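Local structure of CalG4 (3IA7) at residues Q4-F9 / G32-Y37; N101-V106 / A121-P126; L235-N240 / I289-V294; E247-C252 / V263-G268. The protein belongs to the GT-B clan, a Micromonospora echinospora protein built from two Rossmann-like domains facing each other across a cleft. One frame throughout, in Å; residues are numbered along the deposited sequence. Where two conformers were deposited one is given.

Interaction 1: Q4-F9 / G32-Y37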
loop_
_atom_site.group_PDB
_atom_site.type_symbol
_atom_site.label_atom_id
_atom_site.label_comp_id
_atom_site.label_asym_id
_atom_site.label_seq_id
_atom_site.Cartn_x
_atom_site.Cartn_y
_atom_site.Cartn_z
ATOM N N GLN A 4 13.003 20.895 -9.392
ATOM C CA GLN A 4 13.660 19.788 -8.703
ATOM C C GLN A 4 14.501 20.317 -7.540
ATOM O O GLN A 4 15.366 21.190 -7.729
ATOM C CB GLN A 4 14.573 18.977 -9.654
ATOM C CG GLN A 4 15.436 17.872 -8.925
ATOM C CD GLN A 4 16.400 17.136 -9.856
ATOM O OE1 GLN A 4 16.055 16.817 -11.002
ATOM N NE2 GLN A 4 17.618 16.880 -9.376
ATOM N N ARG A 5 14.234 19.781 -6.356
ATOM C CA ARG A 5 15.011 20.031 -5.174
ATOM C C ARG A 5 15.728 18.765 -4.708
ATOM O O ARG A 5 15.313 17.682 -4.974
ATOM C CB ARG A 5 14.163 20.612 -4.061
ATOM C CG ARG A 5 13.073 21.537 -4.499
ATOM C CD ARG A 5 13.577 22.781 -5.067
ATOM N NE ARG A 5 14.437 23.457 -4.146
ATOM C CZ ARG A 5 14.084 24.480 -3.395
ATOM N NH1 ARG A 5 14.950 25.014 -2.564
ATOM N NH2 ARG A 5 12.881 24.937 -3.471
ATOM N N HIS A 6 16.837 18.949 -4.036
ATOM C CA HIS A 6 17.557 17.830 -3.471
ATOM C C HIS A 6 17.126 17.722 -2.003
ATOM O O HIS A 6 17.380 18.625 -1.177
ATOM C CB HIS A 6 19.074 18.011 -3.582
ATOM C CG HIS A 6 19.846 16.821 -3.082
ATOM N ND1 HIS A 6 21.209 16.841 -2.877
ATOM C CD2 HIS A 6 19.434 15.576 -2.737
ATOM C CE1 HIS A 6 21.607 15.651 -2.453
ATOM N NE2 HIS A 6 20.554 14.863 -2.363
ATOM N N ILE A 7 16.423 16.638 -1.693
ATOM C CA ILE A 7 15.842 16.523 -0.376
ATOM C C ILE A 7 16.480 15.347 0.343
ATOM O O ILE A 7 16.449 14.214 -0.171
ATOM C CB ILE A 7 14.298 16.340 -0.484
ATOM C CG1 ILE A 7 13.663 17.586 -1.186
ATOM C CG2 ILE A 7 13.757 16.146 0.953
ATOM C CD1 ILE A 7 12.123 17.529 -1.317
ATOM N N LEU A 8 17.070 15.583 1.508
ATOM C CA LEU A 8 17.674 14.470 2.273
ATOM C C LEU A 8 16.768 14.018 3.421
ATOM O O LEU A 8 16.260 14.871 4.187
ATOM C CB LEU A 8 19.046 14.840 2.793
ATOM C CG LEU A 8 19.574 13.849 3.838
ATOM C CD1 LEU A 8 20.222 12.701 3.083
ATOM C CD2 LEU A 8 20.586 14.520 4.723
ATOM N N PHE A 9 16.542 12.710 3.505
ATOM C CA PHE A 9 15.827 12.133 4.654
ATOM C C PHE A 9 16.836 11.477 5.584
ATOM O O PHE A 9 17.637 10.644 5.185
ATOM C CB PHE A 9 14.838 11.057 4.197
ATOM C CG PHE A 9 13.565 11.578 3.648
ATOM C CD1 PHE A 9 13.538 12.332 2.468
ATOM C CD2 PHE A 9 12.360 11.265 4.270
ATOM C CE1 PHE A 9 12.316 12.808 1.940
ATOM C CE2 PHE A 9 11.127 11.722 3.745
ATOM C CZ PHE A 9 11.117 12.518 2.572
ATOM N N GLY A 32 9.475 14.818 -9.131
ATOM C CA GLY A 32 10.741 15.230 -9.782
ATOM C C GLY A 32 11.912 15.544 -8.836
ATOM O O GLY A 32 13.017 15.813 -9.310
ATOM N N HIS A 33 11.677 15.497 -7.523
ATOM C CA HIS A 33 12.722 15.760 -6.512
ATOM C C HIS A 33 13.724 14.622 -6.386
ATOM O O HIS A 33 13.364 13.448 -6.503
ATOM C CB HIS A 33 12.102 16.128 -5.160
ATOM C CG HIS A 33 11.142 17.277 -5.261
ATOM N ND1 HIS A 33 11.517 18.500 -5.774
ATOM C CD2 HIS A 33 9.804 17.353 -5.044
ATOM C CE1 HIS A 33 10.465 19.298 -5.817
ATOM N NE2 HIS A 33 9.422 18.634 -5.354
ATOM N N ARG A 34 14.981 14.994 -6.195
ATOM C CA ARG A 34 16.073 14.056 -5.935
ATOM C C ARG A 34 16.076 13.763 -4.433
ATOM O O ARG A 34 16.269 14.688 -3.601
ATOM C CB ARG A 34 17.406 14.706 -6.317
ATOM C CG ARG A 34 18.591 13.793 -5.996
ATOM C CD ARG A 34 19.916 14.457 -6.305
ATOM N NE ARG A 34 20.995 13.604 -5.802
ATOM C CZ ARG A 34 22.264 13.988 -5.719
ATOM N NH1 ARG A 34 22.610 15.233 -6.045
ATOM N NH2 ARG A 34 23.179 13.127 -5.285
ATOM N N ILE A 35 15.814 12.507 -4.080
ATOM C CA ILE A 35 15.749 12.100 -2.691
ATOM C C ILE A 35 16.942 11.237 -2.305
ATOM O O ILE A 35 17.268 10.238 -2.982
ATOM C CB ILE A 35 14.442 11.304 -2.354
ATOM C CG1 ILE A 35 13.199 11.916 -3.034
ATOM C CG2 ILE A 35 14.326 11.099 -0.781
ATOM C CD1 ILE A 35 12.895 13.405 -2.531
ATOM N N THR A 36 17.641 11.657 -1.250
ATOM C CA THR A 36 18.710 10.872 -0.688
ATOM C C THR A 36 18.214 10.462 0.697
ATOM O O THR A 36 17.545 11.254 1.367
ATOM C CB THR A 36 19.992 11.709 -0.589
ATOM O OG1 THR A 36 20.405 12.120 -1.916
ATOM C CG2 THR A 36 21.135 10.909 0.071
ATOM N N TYR A 37 18.551 9.260 1.137
ATOM C CA TYR A 37 17.910 8.728 2.317
ATOM C C TYR A 37 18.965 7.955 3.122
ATOM O O TYR A 37 19.573 6.994 2.596
ATOM C CB TYR A 37 16.718 7.827 1.903
ATOM C CG TYR A 37 15.731 7.488 3.042
ATOM C CD1 TYR A 37 14.406 7.889 2.974
ATOM C CD2 TYR A 37 16.116 6.693 4.123
ATOM C CE1 TYR A 37 13.500 7.579 3.977
ATOM C CE2 TYR A 37 15.209 6.376 5.168
ATOM C CZ TYR A 37 13.897 6.847 5.076
ATOM O OH TYR A 37 12.969 6.505 6.047
HETATM O O HOH W 1 13.469 16.127 -12.042
#
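His6 and Arg34 stack on one side of the parallel strand pair 6-9 and 34-37, the two strands of a beta-alpha-beta crossover through helix 15-30 in the N-terminal Rossmann-like domain. The guanidinium lies flat on the imidazole, planes 1° apart, with Arg34 CZ 3.7 Å from His6 CE1. Arg34 CG stands anti to the backbone N (chi1 177°) and the chain stays extended as far as NE, so that CD also rests on the ring face. Arg34 NE also forms a salt bridge with Glu53. At the imidazole edge, His6 NE2 and Thr36 OG1 share a nearly straight hydrogen bond of 2.8 Å; face and edge contacts together fix the ring's rotation. Next to it, Thr36 CG2 packs on Leu8 CD1.

The other sheet face is largely apolar, although Tyr37 OH hydrogen-bonds to Ser21 OG. Ile35 splits its contacts, CG2 meeting Phe9 CD1 at 3.6 Å and CD1 meeting Ile7 CB. Phe9 CB presses on Tyr37 CD1 at 3.4 Å, whereas the two rings are displaced so far that little of one covers the other. Val25 and Leu28 of helix 15-30 cover this face. Backbone bonds zip the strands together, among them Ile7 N to Arg34 O (2.7 Å) and Phe9 N to Thr36 O.

Gly32, with positive phi, ends that helix in a Schellman motif, and one water donates to both Gln4 OE1 and Gly32 O. Beyond it, His33 is held at both nitrogens: NE2 pairs with Glu394, and ND1 accepts Arg5 N at 3.1 Å, only 7° out of the ring plane.

Interaction 2: N101-V106 / A121-P126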
loop_
_atom_site.group_PDB
_atom_site.type_symbol
_atom_site.label_atom_id
_atom_site.label_comp_id
_atom_site.label_asym_id
_atom_site.label_seq_id
_atom_site.Cartn_x
_atom_site.Cartn_y
_atom_site.Cartn_z
ATOM N N ASN A 101 28.626 19.377 -0.903
ATOM C CA ASN A 101 27.410 19.498 -1.718
ATOM C C ASN A 101 26.097 19.197 -0.979
ATOM O O ASN A 101 25.387 18.237 -1.320
ATOM C CB ASN A 101 27.537 18.608 -2.932
ATOM C CG ASN A 101 28.651 19.048 -3.790
ATOM O OD1 ASN A 101 28.722 20.226 -4.099
ATOM N ND2 ASN A 101 29.581 18.154 -4.112
ATOM N N PRO A 102 25.751 20.051 0.007
ATOM C CA PRO A 102 24.584 19.781 0.860
ATOM C C PRO A 102 23.274 19.810 0.088
ATOM O O PRO A 102 23.175 20.535 -0.949
ATOM C CB PRO A 102 24.594 20.950 1.849
ATOM C CG PRO A 102 25.297 22.052 1.133
ATOM C CD PRO A 102 26.392 21.331 0.371
ATOM N N PRO A 103 22.249 19.092 0.608
ATOM C CA PRO A 103 20.935 19.101 -0.019
ATOM C C PRO A 103 20.245 20.453 0.217
ATOM O O PRO A 103 20.706 21.234 1.026
ATOM C CB PRO A 103 20.190 17.983 0.739
ATOM C CG PRO A 103 20.745 18.036 2.156
ATOM C CD PRO A 103 22.264 18.296 1.868
ATOM N N ASP A 104 19.102 20.673 -0.411
ATOM C CA ASP A 104 18.285 21.894 -0.223
ATOM C C ASP A 104 17.411 21.851 1.042
ATOM O O ASP A 104 16.997 22.879 1.564
ATOM C CB ASP A 104 17.344 22.012 -1.408
ATOM C CG ASP A 104 18.082 22.162 -2.712
ATOM O OD1 ASP A 104 19.155 22.788 -2.712
ATOM O OD2 ASP A 104 17.598 21.634 -3.729
ATOM N N LEU A 105 17.112 20.647 1.508
ATOM C CA LEU A 105 16.175 20.473 2.637
ATOM C C LEU A 105 16.529 19.191 3.418
ATOM O O LEU A 105 16.858 18.200 2.780
ATOM C CB LEU A 105 14.747 20.351 2.095
ATOM C CG LEU A 105 13.699 20.068 3.169
ATOM C CD1 LEU A 105 13.488 21.320 4.099
ATOM C CD2 LEU A 105 12.383 19.576 2.488
ATOM N N VAL A 106 16.481 19.222 4.759
ATOM C CA VAL A 106 16.725 18.044 5.614
ATOM C C VAL A 106 15.379 17.602 6.179
ATOM O O VAL A 106 14.636 18.409 6.785
ATOM C CB VAL A 106 17.715 18.404 6.779
ATOM C CG1 VAL A 106 17.901 17.243 7.792
ATOM C CG2 VAL A 106 19.092 18.848 6.184
ATOM N N ALA A 121 21.638 22.882 10.797
ATOM C CA ALA A 121 22.464 23.992 11.254
ATOM C C ALA A 121 23.789 24.102 10.481
ATOM O O ALA A 121 24.125 25.169 9.977
ATOM C CB ALA A 121 22.725 23.864 12.769
ATOM N N ARG A 122 24.539 23.014 10.401
ATOM C CA ARG A 122 25.856 23.047 9.757
ATOM C C ARG A 122 25.724 23.354 8.269
ATOM O O ARG A 122 26.472 24.162 7.734
ATOM C CB ARG A 122 26.660 21.753 9.932
ATOM C CG ARG A 122 28.047 21.805 9.168
ATOM C CD ARG A 122 29.005 20.783 9.779
ATOM N NE ARG A 122 29.347 21.123 11.154
ATOM C CZ ARG A 122 29.921 20.281 12.008
ATOM N NH1 ARG A 122 30.252 19.026 11.627
ATOM N NH2 ARG A 122 30.161 20.700 13.226
ATOM N N TRP A 123 24.755 22.734 7.624
ATOM C CA TRP A 123 24.542 22.974 6.199
ATOM C C TRP A 123 23.835 24.307 5.888
ATOM O O TRP A 123 23.831 24.730 4.720
ATOM C CB TRP A 123 23.788 21.807 5.550
ATOM C CG TRP A 123 24.599 20.526 5.429
ATOM C CD1 TRP A 123 25.973 20.386 5.375
ATOM C CD2 TRP A 123 24.064 19.231 5.312
ATOM N NE1 TRP A 123 26.319 19.055 5.263
ATOM C CE2 TRP A 123 25.153 18.329 5.188
ATOM C CE3 TRP A 123 22.754 18.730 5.285
ATOM C CZ2 TRP A 123 24.961 16.979 5.074
ATOM C CZ3 TRP A 123 22.574 17.378 5.152
ATOM C CH2 TRP A 123 23.676 16.523 5.027
ATOM N N ASP A 124 23.269 24.949 6.924
ATOM C CA ASP A 124 22.469 26.177 6.808
ATOM C C ASP A 124 21.270 25.951 5.857
ATOM O O ASP A 124 21.133 26.617 4.803
ATOM C CB ASP A 124 23.350 27.375 6.367
ATOM C CG ASP A 124 22.569 28.706 6.302
ATOM O OD1 ASP A 124 21.628 28.900 7.061
ATOM O OD2 ASP A 124 22.876 29.563 5.459
ATOM N N ARG A 125 20.435 24.989 6.231
ATOM C CA ARG A 125 19.300 24.563 5.402
ATOM C C ARG A 125 18.076 24.460 6.278
ATOM O O ARG A 125 18.210 24.185 7.458
ATOM C CB ARG A 125 19.595 23.202 4.724
ATOM C CG ARG A 125 20.706 23.245 3.670
ATOM C CD ARG A 125 20.318 24.195 2.524
ATOM N NE ARG A 125 21.274 24.173 1.395
ATOM C CZ ARG A 125 22.276 25.034 1.193
ATOM N NH1 ARG A 125 22.528 26.035 2.051
ATOM N NH2 ARG A 125 23.041 24.899 0.109
ATOM N N PRO A 126 16.878 24.622 5.691
ATOM C CA PRO A 126 15.627 24.405 6.413
ATOM C C PRO A 126 15.436 22.922 6.690
ATOM O O PRO A 126 16.072 22.050 6.028
ATOM C CB PRO A 126 14.544 24.945 5.448
ATOM C CG PRO A 126 15.141 24.757 4.097
ATOM C CD PRO A 126 16.654 24.991 4.278
HETATM O O HOH W 2 21.616 22.720 -1.491
#
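Val106 N donates to Pro126 O at 3.1 Å, joining the start of strand 105-109 to the residue just before strand 127-131. Asp124, with positive phi, closes the intervening helix 113-123 in a Schellman motif, and the chain then turns back toward the sheet.

Trp123, near the end of helix 113-123, carries most of the apolar contact. Two successive prolines lie over the same face of its indole: Pro102 CB sits 3.8 Å from the centroid of the five-membered ring, and Pro103 CD 3.7 Å from that of the six-membered ring, both as CH-pi contacts. Val106 CG2 approaches the indole edge at CE3, 3.8 Å away. Ala94 and Leu98 of helix 75-98 and Leu8 add to the packing round this ring.

Arg125 borders the polar side. Its chain bends at chi2 (-61°), bringing CD beside Pro103 O, to which NE gives a weak hydrogen bond of 3.0 Å (129°). NH1 turns back to Asp124 O, lying above that carbonyl's plane, while Pro102 CG covers a guanidinium face near NH2. NH2 also donates to a water that itself donates to Pro102 O and to Asp104 OD1, so that one water bridges the two charged side chains; Asp104 OD2 accepts from His6 N.

Leu105 CD1 meets Pro126 CG at 3.8 Å, under a cover of Val393, Leu397 and Val400 from helix 385-400. The contact ties together the beta-alpha-beta unit of strand 105-109, helix 113-123 and strand 127-131 in a Rossmann-like domain, with the C-terminal helix crossing back onto it as in GT-B proteins.

Interaction 3: L235-N240 / I289-V294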
loop_
_atom_site.group_PDB
_atom_site.type_symbol
_atom_site.label_atom_id
_atom_site.label_comp_id
_atom_site.label_asym_id
_atom_site.label_seq_id
_atom_site.Cartn_x
_atom_site.Cartn_y
_atom_site.Cartn_z
ATOM N N LEU A 235 -9.606 -10.553 12.907
ATOM C CA LEU A 235 -8.171 -10.570 12.579
ATOM C C LEU A 235 -7.375 -10.545 13.875
ATOM O O LEU A 235 -7.610 -9.702 14.752
ATOM C CB LEU A 235 -7.770 -9.377 11.682
ATOM C CG LEU A 235 -6.247 -9.200 11.333
ATOM C CD1 LEU A 235 -5.725 -10.399 10.651
ATOM C CD2 LEU A 235 -6.034 -7.997 10.437
ATOM N N VAL A 236 -6.436 -11.449 13.983
ATOM C CA VAL A 236 -5.528 -11.505 15.109
ATOM C C VAL A 236 -4.086 -11.285 14.610
ATOM O O VAL A 236 -3.601 -11.996 13.709
ATOM C CB VAL A 236 -5.553 -12.883 15.823
ATOM C CG1 VAL A 236 -4.549 -12.847 17.016
ATOM C CG2 VAL A 236 -6.968 -13.223 16.282
ATOM N N SER A 237 -3.399 -10.314 15.190
ATOM C CA SER A 237 -2.007 -10.079 14.756
ATOM C C SER A 237 -1.183 -9.539 15.902
ATOM O O SER A 237 -1.658 -8.668 16.606
ATOM C CB SER A 237 -2.020 -9.056 13.621
ATOM O OG SER A 237 -0.701 -8.854 13.155
ATOM N N LEU A 238 0.058 -9.996 16.075
ATOM C CA LEU A 238 0.929 -9.426 17.109
ATOM C C LEU A 238 2.144 -8.738 16.506
ATOM O O LEU A 238 3.118 -8.451 17.203
ATOM C CB LEU A 238 1.420 -10.519 18.072
ATOM C CG LEU A 238 0.385 -11.263 18.941
ATOM C CD1 LEU A 238 1.140 -12.204 19.933
ATOM C CD2 LEU A 238 -0.506 -10.286 19.685
ATOM N N GLY A 239 2.085 -8.504 15.203
ATOM C CA GLY A 239 3.197 -7.973 14.430
ATOM C C GLY A 239 4.212 -9.050 14.043
ATOM O O GLY A 239 3.983 -10.262 14.195
ATOM N N ASN A 240 5.346 -8.594 13.534
ATOM C CA ASN A 240 6.414 -9.479 13.109
ATOM C C ASN A 240 7.306 -9.766 14.319
ATOM O O ASN A 240 8.410 -9.210 14.439
ATOM C CB ASN A 240 7.205 -8.807 11.992
ATOM C CG ASN A 240 7.947 -9.786 11.123
ATOM O OD1 ASN A 240 7.454 -10.869 10.810
ATOM N ND2 ASN A 240 9.135 -9.397 10.703
ATOM N N ILE A 289 -0.508 -12.026 5.701
ATOM C CA ILE A 289 -1.845 -11.971 5.121
ATOM C C ILE A 289 -2.032 -10.527 4.617
ATOM O O ILE A 289 -1.394 -9.618 5.152
ATOM C CB ILE A 289 -2.904 -12.441 6.171
ATOM C CG1 ILE A 289 -4.283 -12.603 5.530
ATOM C CG2 ILE A 289 -3.026 -11.461 7.350
ATOM C CD1 ILE A 289 -4.263 -13.489 4.345
ATOM N N PRO A 290 -2.915 -10.286 3.607
ATOM C CA PRO A 290 -3.069 -8.851 3.333
ATOM C C PRO A 290 -4.032 -8.242 4.345
ATOM O O PRO A 290 -5.228 -8.580 4.318
ATOM C CB PRO A 290 -3.612 -8.813 1.885
ATOM C CG PRO A 290 -4.252 -10.204 1.648
ATOM C CD PRO A 290 -3.818 -11.121 2.775
ATOM N N PHE A 291 -3.518 -7.399 5.266
ATOM C CA PHE A 291 -4.350 -6.906 6.369
ATOM C C PHE A 291 -5.596 -6.189 5.866
ATOM O O PHE A 291 -6.657 -6.427 6.394
ATOM C CB PHE A 291 -3.636 -5.986 7.398
ATOM C CG PHE A 291 -2.742 -6.700 8.368
ATOM C CD1 PHE A 291 -2.784 -8.078 8.520
ATOM C CD2 PHE A 291 -1.839 -5.976 9.140
ATOM C CE1 PHE A 291 -1.937 -8.729 9.417
ATOM C CE2 PHE A 291 -0.981 -6.627 10.055
ATOM C CZ PHE A 291 -1.036 -8.015 10.186
ATOM N N HIS A 292 -5.458 -5.341 4.843
ATOM C CA HIS A 292 -6.601 -4.553 4.371
ATOM C C HIS A 292 -7.779 -5.419 3.908
ATOM O O HIS A 292 -8.926 -5.100 4.206
ATOM C CB HIS A 292 -6.224 -3.559 3.274
ATOM C CG HIS A 292 -7.209 -2.437 3.136
ATOM N ND1 HIS A 292 -7.825 -1.849 4.226
ATOM C CD2 HIS A 292 -7.699 -1.807 2.044
ATOM C CE1 HIS A 292 -8.642 -0.899 3.806
ATOM N NE2 HIS A 292 -8.584 -0.853 2.486
ATOM N N SER A 293 -7.485 -6.502 3.186
ATOM C CA SER A 293 -8.529 -7.376 2.632
ATOM C C SER A 293 -9.275 -8.034 3.787
ATOM O O SER A 293 -10.518 -8.170 3.781
ATOM C CB SER A 293 -7.917 -8.454 1.712
ATOM O OG SER A 293 -7.045 -7.822 0.761
ATOM N N VAL A 294 -8.522 -8.425 4.801
ATOM C CA VAL A 294 -9.183 -9.077 5.966
ATOM C C VAL A 294 -9.943 -8.021 6.767
ATOM O O VAL A 294 -11.132 -8.231 7.103
ATOM C CB VAL A 294 -8.215 -9.874 6.801
ATOM C CG1 VAL A 294 -8.912 -10.559 7.990
ATOM C CG2 VAL A 294 -7.501 -10.886 5.902
#
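Leu235 CG and Ser237 OG both stand anti to their backbone N (chi1 176° and -178°) on residues that point toward segment 289-294, while Phe291 CG is anti to its carbonyl carbon (-76°) and its ring comes back to meet them. Leu235 CD2 touches Phe291 CD1 at 3.8 Å, the two side chains crossing at about a right angle. Leu235 CB and CD1 lie against Val294 CG1, which is 4.0 Å from CB; CD1 is only loosely near Ile289 CG2, at 4.4 Å. Farther along the strand, Ser237 OG lies 3.1 Å from Phe291 CZ and accepts a weak hydrogen bond from Gly239 N.

Strand 233-237, inside the parallel sheet of the C-terminal Rossmann-like domain, thus receives the start of helix 291-295. Phe291 also packs on Ala266 of the adjoining strand. Ile289 N donates a hydrogen bond to Gln221 OE1 of the second subunit, and Phe291 packs on the same residue. Between the two segments the contact is mostly apolar, with one hydroxyl set against ring carbon, and so rests on packing rather than polar bonds.

Interaction 4: E247-C252 / V263-G268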
loop_
_atom_site.group_PDB
_atom_site.type_symbol
_atom_site.label_atom_id
_atom_site.label_comp_id
_atom_site.label_asym_id
_atom_site.label_seq_id
_atom_site.Cartn_x
_atom_site.Cartn_y
_atom_site.Cartn_z
ATOM N N GLU A 247 1.554 -20.139 22.070
ATOM C CA GLU A 247 0.509 -20.390 23.077
ATOM C C GLU A 247 -0.660 -19.411 22.922
ATOM O O GLU A 247 -1.822 -19.807 22.980
ATOM C CB GLU A 247 1.115 -20.281 24.484
ATOM C CG GLU A 247 1.826 -18.927 24.781
ATOM C CD GLU A 247 3.289 -18.834 24.259
ATOM O OE1 GLU A 247 3.916 -19.881 23.951
ATOM O OE2 GLU A 247 3.808 -17.690 24.173
ATOM N N PHE A 248 -0.336 -18.134 22.705
ATOM C CA PHE A 248 -1.358 -17.120 22.528
ATOM C C PHE A 248 -2.214 -17.454 21.288
ATOM O O PHE A 248 -3.447 -17.452 21.360
ATOM C CB PHE A 248 -0.740 -15.722 22.411
ATOM C CG PHE A 248 -1.747 -14.662 22.116
ATOM C CD1 PHE A 248 -2.647 -14.255 23.105
ATOM C CD2 PHE A 248 -1.842 -14.105 20.833
ATOM C CE1 PHE A 248 -3.610 -13.273 22.833
ATOM C CE2 PHE A 248 -2.812 -13.120 20.541
ATOM C CZ PHE A 248 -3.701 -12.712 21.568
ATOM N N PHE A 249 -1.562 -17.734 20.158
ATOM C CA PHE A 249 -2.304 -18.050 18.935
ATOM C C PHE A 249 -3.163 -19.328 19.113
ATOM O O PHE A 249 -4.311 -19.370 18.686
ATOM C CB PHE A 249 -1.344 -18.139 17.733
ATOM C CG PHE A 249 -0.720 -16.806 17.368
ATOM C CD1 PHE A 249 -1.525 -15.738 16.912
ATOM C CD2 PHE A 249 0.660 -16.616 17.490
ATOM C CE1 PHE A 249 -0.933 -14.504 16.594
ATOM C CE2 PHE A 249 1.251 -15.413 17.168
ATOM C CZ PHE A 249 0.453 -14.357 16.722
ATOM N N ARG A 250 -2.603 -20.348 19.764
ATOM C CA ARG A 250 -3.372 -21.571 20.075
ATOM C C ARG A 250 -4.597 -21.258 20.950
ATOM O O ARG A 250 -5.675 -21.755 20.673
ATOM C CB ARG A 250 -2.491 -22.648 20.727
ATOM C CG ARG A 250 -1.306 -23.134 19.854
ATOM C CD ARG A 250 -0.640 -24.385 20.455
ATOM N NE ARG A 250 0.071 -24.087 21.692
ATOM C CZ ARG A 250 1.400 -24.098 21.824
ATOM N NH1 ARG A 250 2.187 -24.403 20.787
ATOM N NH2 ARG A 250 1.944 -23.811 23.004
ATOM N N ALA A 251 -4.416 -20.399 21.965
ATOM C CA ALA A 251 -5.501 -19.920 22.839
ATOM C C ALA A 251 -6.580 -19.195 22.067
ATOM O O ALA A 251 -7.753 -19.387 22.341
ATOM C CB ALA A 251 -4.962 -19.017 23.926
ATOM N N CYS A 252 -6.163 -18.361 21.095
ATOM C CA CYS A 252 -7.096 -17.635 20.205
ATOM C C CYS A 252 -7.881 -18.608 19.361
ATOM O O CYS A 252 -9.098 -18.457 19.222
ATOM C CB CYS A 252 -6.343 -16.625 19.292
ATOM S SG CYS A 252 -5.793 -15.167 20.172
ATOM N N VAL A 263 -11.611 -16.911 11.979
ATOM C CA VAL A 263 -10.451 -16.198 12.580
ATOM C C VAL A 263 -9.257 -16.271 11.617
ATOM O O VAL A 263 -8.860 -17.376 11.161
ATOM C CB VAL A 263 -10.085 -16.793 13.990
ATOM C CG1 VAL A 263 -8.813 -16.070 14.591
ATOM C CG2 VAL A 263 -11.316 -16.683 14.950
ATOM N N VAL A 264 -8.678 -15.110 11.321
ATOM C CA VAL A 264 -7.435 -15.055 10.541
ATOM C C VAL A 264 -6.303 -14.591 11.447
ATOM O O VAL A 264 -6.389 -13.501 12.026
ATOM C CB VAL A 264 -7.544 -14.109 9.323
ATOM C CG1 VAL A 264 -6.202 -14.083 8.555
ATOM C CG2 VAL A 264 -8.732 -14.488 8.441
HETATM N N MSE A 265 -5.292 -15.445 11.601
HETATM C CA MSE A 265 -4.184 -15.121 12.486
HETATM C C MSE A 265 -2.952 -14.873 11.644
HETATM O O MSE A 265 -2.533 -15.746 10.873
HETATM C CB MSE A 265 -3.948 -16.203 13.548
HETATM C CG MSE A 265 -5.272 -16.746 14.155
HETATM SE SE MSE A 265 -4.965 -17.616 15.834
HETATM C CE MSE A 265 -4.061 -19.227 15.047
ATOM N N ALA A 266 -2.383 -13.673 11.768
ATOM C CA ALA A 266 -1.112 -13.306 11.109
ATOM C C ALA A 266 -0.012 -13.431 12.150
ATOM O O ALA A 266 0.012 -12.673 13.146
ATOM C CB ALA A 266 -1.167 -11.886 10.591
ATOM N N ILE A 267 0.883 -14.391 11.945
ATOM C CA ILE A 267 1.839 -14.774 12.977
ATOM C C ILE A 267 3.267 -14.249 12.728
ATOM O O ILE A 267 4.154 -14.438 13.536
ATOM C CB ILE A 267 1.808 -16.310 13.265
ATOM C CG1 ILE A 267 2.500 -17.108 12.129
ATOM C CG2 ILE A 267 0.399 -16.799 13.572
ATOM C CD1 ILE A 267 2.558 -18.623 12.382
ATOM N N GLY A 268 3.479 -13.568 11.601
ATOM C CA GLY A 268 4.770 -12.950 11.306
ATOM C C GLY A 268 5.811 -13.913 10.745
ATOM O O GLY A 268 5.565 -15.111 10.636
#
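Met265, a selenomethionine in this crystal, runs from strand 263-266 to the underside of helix 247-252, where Phe249 and Cys252 receive it. Its CB comes within 4.2 Å of Phe249 CD1. Beyond CG, which is anti to the carbonyl carbon, SE comes up against the helix, 3.4 Å from Phe249 O and 3.9 Å from Cys252 CB. The same atom stands at the edge of the Phe249 ring, 5.4 Å from its centroid, a Met-aromatic contact made from the rim. A bend at chi3 (-72°) leaves CE near Phe249 O (3.7 Å) and Phe249 CB, and the two side chains pass alongside each other, one coming from the strand and one from the helix.

Phe249 is gripped from other sides as well. Ile267 CG2 lies over one face, above the ring centre, 3.7 Å from the centroid and only 2° off the normal, in a CH-pi contact. Phe248 CD2 lies over the opposite face, toward the rim, and Ala266 O approaches Phe249 CZ obliquely at 4.0 Å. Farther out, Leu276 and Val236 pack on Phe249, while Val283 and Ala285 of strand 283-286 flank Met265.

Helix and strand run nearly antiparallel, their axes 10.2 Å apart, as the helix and second strand of a beta-alpha-beta unit do: strand 233-237, helix 246-256 and strand 262-266 of the C-terminal Rossmann-like domain. All five touching residues are buried. Apart from two carbonyl oxygens, everything that meets here is carbon or selenium, so this part of the helix-sheet contact probably rests on dispersion and on the fit of methyl, selenium and ring.

The four contacts form two pairs, one in each Rossmann-like domain. Interactions 1 and 2 join neighbouring strands of the N-terminal sheet: His6 O lies 2.8 Å from Asp104 N and Leu8 N 2.9 Å from Leu105 O, both probable hydrogen bonds. Interactions 3 and 4 are likewise continuous, with Val236 N 2.8 Å from Val264 O, and Phe291 CE1 packing on Ala266 CB. Neither pair touches the other; the nearest atoms of interactions 1 and 3 are about 17 Å apart, those of interactions 2 and 4 about 33 Å. Calcium ions lie off both pairs, about 12 Å from the Tyr37 side chain and about 10 Å from that of Val294.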